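Local coordinates for probable secreted solute-binding lipoprotein (Streptomyces coelicolor, PDB 3I3V) that probably binds a solute outside the cell and delivers it to a membrane transporter, as other bacterial extracellular solute-binding proteins do, at residues L45-G48 against D49-A52; V70-Y73 against D74-A78; L77-D81 against V82-V86. All blocks are in the same frame, centred on the assembly; numbering follows the deposited sequence.

The three contacts follow one another along the chain and build a corner of one lobe of a periplasmic-binding-protein fold. Contact 1 turns strand 41-46 into helix 51-60; contacts 2 and 3 carry the chain out of strand 67-70, share Leu77 and Ala78, and have centres about 9 Å apart. Contact 1 is centred about 12 Å from contact 2 and about 17 Å from contact 3. Trp79 of contact 3 packs against both others, with Trp79 CZ2 3.7 Å from Ala52 CA and Trp79 CZ3 3.8 Å from Val70 CG2. Contacts 1 and 2 follow the C-terminal ends of parallel strands 41-46 and 67-70, which face the ligand cleft in this fold, and probably lie near it.

Contact 1. Residues L45-G48 against D49-A52; sequences LVNG and DDLA
Gly48 to Leu51 form a type I beta turn that reverses the chain just after strand 41-46 and brings the CA atoms of Asn47 and Leu51 to 4.8 Å. The turn is closed by one weak hydrogen bond, Leu51 N to Gly48 O, long at 3.3 Å but fairly straight, with an N-H...O angle of 157°. Gly48 O has a second donor in the side-chain NE2 of Gln15, which ties the turn to the loop after strand 9-14. Beside the turn, Asn47 rests its CB on the start of the helix, 3.6 Å from both CA and CB of Leu51. Leu51 CB also lies 3.6 Å from Gly48 O. With CG opposite the backbone N (chi1 175°), the isobutyl end of Leu51 leads away from the turn into the sheet, where it meets His13, Val68 and Val70. This is the first bend of a beta-alpha-beta crossover: strand 41-46 passes through helix 51-60 to the parallel strand 67-70, with strand 9-14 between the two in the sheet of this lobe. The polar ends of Asn47 and Asp50 approach without bonding. Their side chains run nearly perpendicular, amide and carboxylate planes 76° apart, and Asn47 OD1 faces Asp50 OD2 at 3.5 Å, two acceptors. The amide is committed the other way, since Asn47 ND2 is hydrogen-bonded to His13 NE2. Asp50 holds the N-cap position of helix 51-60, yet its carboxylate makes no capping bond; its OD2 stands 3.6 Å from Gly48 N. The carboxylate of Asp50, exposed at the N-terminal end of the helix, would probably be favoured by the helix dipole.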
loop_
_atom_site.group_PDB
_atom_site.type_symbol
_atom_site.label_atom_id
_atom_site.label_comp_id
_atom_site.label_asym_id
_atom_site.label_seq_id
_atom_site.Cartn_x
_atom_site.Cartn_y
_atom_site.Cartn_z
ATOM N N LEU C 45 22.193 -26.617 44.641
ATOM C CA LEU C 45 22.971 -27.591 45.397
ATOM C C LEU C 45 24.367 -26.983 45.359
ATOM O O LEU C 45 24.971 -26.871 44.296
ATOM C CB LEU C 45 22.960 -28.968 44.720
ATOM C CG LEU C 45 21.649 -29.777 44.768
ATOM C CD1 LEU C 45 21.802 -31.063 43.943
ATOM C CD2 LEU C 45 21.294 -30.119 46.221
ATOM N N VAL C 46 24.874 -26.565 46.511
ATOM C CA VAL C 46 26.184 -25.937 46.544
ATOM C C VAL C 46 27.290 -26.858 47.029
ATOM O O VAL C 46 27.140 -27.565 48.028
ATOM C CB VAL C 46 26.176 -24.665 47.430
ATOM C CG1 VAL C 46 27.577 -24.044 47.470
ATOM C CG2 VAL C 46 25.164 -23.662 46.887
ATOM N N ASN C 47 28.399 -26.844 46.296
ATOM C CA ASN C 47 29.580 -27.641 46.618
ATOM C C ASN C 47 30.809 -26.872 46.141
ATOM O O ASN C 47 30.718 -26.065 45.219
ATOM C CB ASN C 47 29.519 -29.006 45.926
ATOM C CG ASN C 47 28.664 -30.002 46.677
ATOM O OD1 ASN C 47 29.015 -30.430 47.779
ATOM N ND2 ASN C 47 27.540 -30.376 46.092
ATOM N N GLY C 48 31.956 -27.134 46.764
ATOM C CA GLY C 48 33.167 -26.434 46.390
ATOM C C GLY C 48 34.084 -27.269 45.525
ATOM O O GLY C 48 33.757 -27.575 44.382
ATOM N N ASP C 49 35.235 -27.635 46.077
ATOM C CA ASP C 49 36.226 -28.432 45.369
ATOM C C ASP C 49 35.738 -29.836 45.028
ATOM O O ASP C 49 36.233 -30.454 44.080
ATOM C CB ASP C 49 37.505 -28.522 46.206
ATOM C CG ASP C 49 38.245 -27.198 46.272
ATOM O OD1 ASP C 49 39.143 -27.052 47.132
ATOM O OD2 ASP C 49 37.933 -26.308 45.453
ATOM N N ASP C 50 34.767 -30.333 45.790
ATOM C CA ASP C 50 34.236 -31.670 45.560
ATOM C C ASP C 50 32.920 -31.719 44.767
ATOM O O ASP C 50 32.219 -32.727 44.794
ATOM C CB ASP C 50 34.038 -32.387 46.900
ATOM C CG ASP C 50 32.970 -31.735 47.761
ATOM O OD1 ASP C 50 32.605 -32.313 48.806
ATOM O OD2 ASP C 50 32.489 -30.639 47.399
ATOM N N LEU C 51 32.572 -30.646 44.067
ATOM C CA LEU C 51 31.323 -30.648 43.300
ATOM C C LEU C 51 31.367 -31.694 42.193
ATOM O O LEU C 51 30.418 -32.462 42.014
ATOM C CB LEU C 51 31.050 -29.263 42.690
ATOM C CG LEU C 51 29.830 -29.129 41.765
ATOM C CD1 LEU C 51 29.508 -27.667 41.585
ATOM C CD2 LEU C 51 30.105 -29.786 40.398
ATOM N N ALA C 52 32.466 -31.706 41.443
ATOM C CA ALA C 52 32.641 -32.662 40.358
ATOM C C ALA C 52 32.424 -34.097 40.847
ATOM O O ALA C 52 31.728 -34.873 40.195
ATOM C CB ALA C 52 34.033 -32.515 39.763
#

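Contact 2. Residues V70-Y73 against D74-A78; sequences VNLY and DKTLA
The ring of Tyr73 lies with one face over the backbone N atoms of Lys75 and Thr76, as a lid on the helical turn that follows it. That turn belongs to the loop joining strand 67-70 to helix 79-82 in this lobe of the solute-binding fold. CG of Tyr73 sits between its own N and carbonyl carbon (chi1 70°), which folds the ring forward along the chain. Lys75 runs alongside it in the same direction, CB 3.9 Å from Tyr73 CE2, before bending to a salt bridge from NZ to Glu56 on helix 51-60. Thr76 comes across the ring at about a right angle and sets its methyl CG2 3.6 Å from Tyr73 CE1. Replacing Tyr73 by an alanine would probably uncover the Thr76 methyl and Lys75 CB and open a gap beside Ala52, whose CB lies against the Tyr73 hydroxyl. The hydroxyl of Thr76 stitches the loop together from within. OG1 donates to Asn71 O at 2.9 Å, arriving in the carbonyl plane on a lone pair, with a C=O...O angle of 137°. The same oxygen accepts Tyr73 N at 3.2 Å in a nearly straight bond (167°). Used both ways, the hydroxyl is fixed in its rotation, and its buried oxygen is satisfied. A 2.9 Å bond from Leu77 N to Tyr73 O closes the turn. On the far side of this turn Leu72 and Leu77 pack at about a right angle, against the neighbouring side chain of Arg117. Leu77 is modelled away from the usual rotamers, which makes the closeness of this apolar pair doubtful: Leu77 CD1 is placed 3.3 Å from Leu72 CD1.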
loop_
_atom_site.group_PDB
_atom_site.type_symbol
_atom_site.label_atom_id
_atom_site.label_comp_id
_atom_site.label_asym_id
_atom_site.label_seq_id
_atom_site.Cartn_x
_atom_site.Cartn_y
_atom_site.Cartn_z
ATOM N N VAL C 70 30.573 -25.125 37.130
ATOM C CA VAL C 70 31.947 -25.430 37.537
ATOM C C VAL C 70 32.944 -24.894 36.521
ATOM O O VAL C 70 32.585 -24.553 35.393
ATOM C CB VAL C 70 32.219 -26.960 37.635
ATOM C CG1 VAL C 70 32.162 -27.408 39.056
ATOM C CG2 VAL C 70 31.225 -27.736 36.762
ATOM N N ASN C 71 34.209 -24.848 36.924
ATOM C CA ASN C 71 35.246 -24.373 36.039
ATOM C C ASN C 71 35.763 -25.554 35.228
ATOM O O ASN C 71 35.283 -26.682 35.374
ATOM C CB ASN C 71 36.389 -23.727 36.830
ATOM C CG ASN C 71 37.039 -24.689 37.824
ATOM O OD1 ASN C 71 38.265 -24.677 38.016
ATOM N ND2 ASN C 71 36.222 -25.511 38.475
ATOM N N LEU C 72 36.741 -25.283 34.371
ATOM C CA LEU C 72 37.321 -26.307 33.527
ATOM C C LEU C 72 38.666 -26.737 34.080
ATOM O O LEU C 72 39.631 -25.971 34.063
ATOM C CB LEU C 72 37.506 -25.787 32.098
ATOM C CG LEU C 72 38.002 -26.865 31.128
ATOM C CD1 LEU C 72 36.895 -27.905 30.947
ATOM C CD2 LEU C 72 38.389 -26.252 29.789
ATOM N N TYR C 73 38.724 -27.961 34.587
ATOM C CA TYR C 73 39.968 -28.495 35.110
ATOM C C TYR C 73 39.983 -30.000 34.876
ATOM O O TYR C 73 39.000 -30.572 34.397
ATOM C CB TYR C 73 40.129 -28.172 36.601
ATOM C CG TYR C 73 39.200 -28.911 37.538
ATOM C CD1 TYR C 73 37.833 -28.616 37.588
ATOM C CD2 TYR C 73 39.690 -29.901 38.391
ATOM C CE1 TYR C 73 36.977 -29.295 38.473
ATOM C CE2 TYR C 73 38.855 -30.582 39.268
ATOM C CZ TYR C 73 37.504 -30.279 39.311
ATOM O OH TYR C 73 36.694 -30.939 40.206
ATOM N N ASP C 74 41.097 -30.634 35.221
ATOM C CA ASP C 74 41.288 -32.071 35.027
ATOM C C ASP C 74 40.030 -32.943 34.981
ATOM O O ASP C 74 39.731 -33.557 33.956
ATOM C CB ASP C 74 42.234 -32.626 36.096
ATOM C CG ASP C 74 42.640 -34.062 35.817
ATOM O OD1 ASP C 74 42.341 -34.944 36.656
ATOM O OD2 ASP C 74 43.253 -34.307 34.750
ATOM N N LYS C 75 39.301 -33.005 36.091
ATOM C CA LYS C 75 38.101 -33.830 36.165
ATOM C C LYS C 75 36.965 -33.482 35.199
ATOM O O LYS C 75 36.478 -34.358 34.487
ATOM C CB LYS C 75 37.568 -33.849 37.603
ATOM C CG LYS C 75 36.360 -34.748 37.799
ATOM C CD LYS C 75 36.166 -35.151 39.264
ATOM C CE LYS C 75 36.916 -36.413 39.594
ATOM N NZ LYS C 75 36.433 -37.531 38.742
ATOM N N THR C 76 36.540 -32.220 35.166
ATOM C CA THR C 76 35.443 -31.819 34.282
ATOM C C THR C 76 35.873 -31.829 32.824
ATOM O O THR C 76 35.052 -31.739 31.925
ATOM C CB THR C 76 34.882 -30.402 34.648
ATOM O OG1 THR C 76 35.879 -29.396 34.425
ATOM C CG2 THR C 76 34.449 -30.367 36.112
ATOM N N LEU C 77 37.173 -31.958 32.601
ATOM C CA LEU C 77 37.736 -31.995 31.262
ATOM C C LEU C 77 37.356 -33.327 30.595
ATOM O O LEU C 77 37.418 -33.466 29.374
ATOM C CB LEU C 77 39.254 -31.876 31.376
ATOM C CG LEU C 77 40.112 -30.985 30.478
ATOM C CD1 LEU C 77 39.326 -29.844 29.891
ATOM C CD2 LEU C 77 41.272 -30.468 31.324
ATOM N N ALA C 78 36.948 -34.291 31.413
ATOM C CA ALA C 78 36.577 -35.621 30.936
ATOM C C ALA C 78 35.075 -35.851 30.810
ATOM O O ALA C 78 34.658 -36.901 30.336
ATOM C CB ALA C 78 37.166 -36.687 31.863
#

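Contact 3. Residues L77-D81 against V82-V86; sequences LAWTD and VGATV
Trp79 O is gripped by two backbone donors, Ala84 N at 2.9 Å and Thr85 N at 3.5 Å, the latter a weak bond. With Gly83 N to Thr80 O at 3.2 Å, the first of these makes a Schellman motif that ends the short helix 79-82. Gly83 is its C-prime residue, at a phi of 84° where a CB would press on the carbonyl O of Val82. Trp79 CG lies anti to its carbonyl carbon (chi1 -74°), which sets the indole beside Ala84 and Thr85. The apolar pair that goes with such a motif is here as well: Ala84 CB lies 4.0 Å from Trp79 CD1, oblique to the indole. Thr85 crosses the same side chain at a slant, its CB 3.9 Å from Trp79 CB. Its buried OG1, 3.9 Å from Trp79 CE3, has no polar partner. Val82 CG2 lies 3.2 Å from Ala78 O, back along the turn, and Asp81 OD1 makes a salt bridge to Arg115. The indole is anchored by NE1 to Glu56 of helix 51-60, meets Trp291 of strand 289-292 edge-to-face, and lies against Val68 and Val70 of strand 67-70.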
loop_
_atom_site.group_PDB
_atom_site.type_symbol
_atom_site.label_atom_id
_atom_site.label_comp_id
_atom_site.label_asym_id
_atom_site.label_seq_id
_atom_site.Cartn_x
_atom_site.Cartn_y
_atom_site.Cartn_z
ATOM N N LEU C 77 37.173 -31.958 32.601
ATOM C CA LEU C 77 37.736 -31.995 31.262
ATOM C C LEU C 77 37.356 -33.327 30.595
ATOM O O LEU C 77 37.418 -33.466 29.374
ATOM C CB LEU C 77 39.254 -31.876 31.376
ATOM C CG LEU C 77 40.112 -30.985 30.478
ATOM C CD1 LEU C 77 39.326 -29.844 29.891
ATOM C CD2 LEU C 77 41.272 -30.468 31.324
ATOM N N ALA C 78 36.948 -34.291 31.413
ATOM C CA ALA C 78 36.577 -35.621 30.936
ATOM C C ALA C 78 35.075 -35.851 30.810
ATOM O O ALA C 78 34.658 -36.901 30.336
ATOM C CB ALA C 78 37.166 -36.687 31.863
ATOM N N TRP C 79 34.268 -34.884 31.228
ATOM C CA TRP C 79 32.814 -35.035 31.173
ATOM C C TRP C 79 32.203 -35.100 29.784
ATOM O O TRP C 79 31.289 -35.878 29.548
ATOM C CB TRP C 79 32.128 -33.898 31.942
ATOM C CG TRP C 79 32.222 -34.015 33.434
ATOM C CD1 TRP C 79 32.759 -35.055 34.148
ATOM C CD2 TRP C 79 31.694 -33.097 34.400
ATOM N NE1 TRP C 79 32.589 -34.841 35.492
ATOM C CE2 TRP C 79 31.941 -33.647 35.677
ATOM C CE3 TRP C 79 31.038 -31.861 34.310
ATOM C CZ2 TRP C 79 31.551 -33.004 36.859
ATOM C CZ3 TRP C 79 30.652 -31.223 35.488
ATOM C CH2 TRP C 79 30.911 -31.796 36.742
ATOM N N THR C 80 32.697 -34.272 28.874
ATOM C CA THR C 80 32.142 -34.212 27.532
ATOM C C THR C 80 32.298 -35.497 26.730
ATOM O O THR C 80 31.331 -35.994 26.166
ATOM C CB THR C 80 32.754 -33.046 26.723
ATOM O OG1 THR C 80 32.617 -31.829 27.464
ATOM C CG2 THR C 80 32.031 -32.879 25.397
ATOM N N ASP C 81 33.502 -36.051 26.688
ATOM C CA ASP C 81 33.703 -37.261 25.911
ATOM C C ASP C 81 32.914 -38.468 26.416
ATOM O O ASP C 81 32.382 -39.226 25.609
ATOM C CB ASP C 81 35.185 -37.605 25.826
ATOM C CG ASP C 81 35.480 -38.592 24.718
ATOM O OD1 ASP C 81 35.178 -38.263 23.551
ATOM O OD2 ASP C 81 36.010 -39.687 25.010
ATOM N N VAL C 82 32.827 -38.654 27.734
ATOM C CA VAL C 82 32.071 -39.792 28.259
ATOM C C VAL C 82 30.569 -39.532 28.328
ATOM O O VAL C 82 29.794 -40.443 28.593
ATOM C CB VAL C 82 32.552 -40.216 29.669
ATOM C CG1 VAL C 82 34.006 -40.631 29.613
ATOM C CG2 VAL C 82 32.341 -39.086 30.660
ATOM N N GLY C 83 30.156 -38.289 28.100
ATOM C CA GLY C 83 28.738 -37.986 28.139
ATOM C C GLY C 83 28.130 -37.714 29.505
ATOM O O GLY C 83 26.911 -37.823 29.667
ATOM N N ALA C 84 28.942 -37.373 30.503
ATOM C CA ALA C 84 28.371 -37.061 31.817
ATOM C C ALA C 84 27.691 -35.694 31.651
ATOM O O ALA C 84 26.805 -35.303 32.420
ATOM C CB ALA C 84 29.466 -36.988 32.875
ATOM N N THR C 85 28.105 -35.004 30.594
ATOM C CA THR C 85 27.605 -33.682 30.250
ATOM C C THR C 85 27.451 -33.602 28.718
ATOM O O THR C 85 28.327 -34.055 27.992
ATOM C CB THR C 85 28.600 -32.638 30.799
ATOM O OG1 THR C 85 28.004 -31.978 31.921
ATOM C CG2 THR C 85 29.008 -31.657 29.747
ATOM N N VAL C 86 26.350 -33.035 28.225
ATOM C CA VAL C 86 26.124 -32.976 26.779
ATOM C C VAL C 86 26.780 -31.814 26.021
ATOM O O VAL C 86 27.115 -30.777 26.606
ATOM C CB VAL C 86 24.599 -32.981 26.436
ATOM C CG1 VAL C 86 23.933 -34.224 27.024
ATOM C CG2 VAL C 86 23.929 -31.715 26.955
#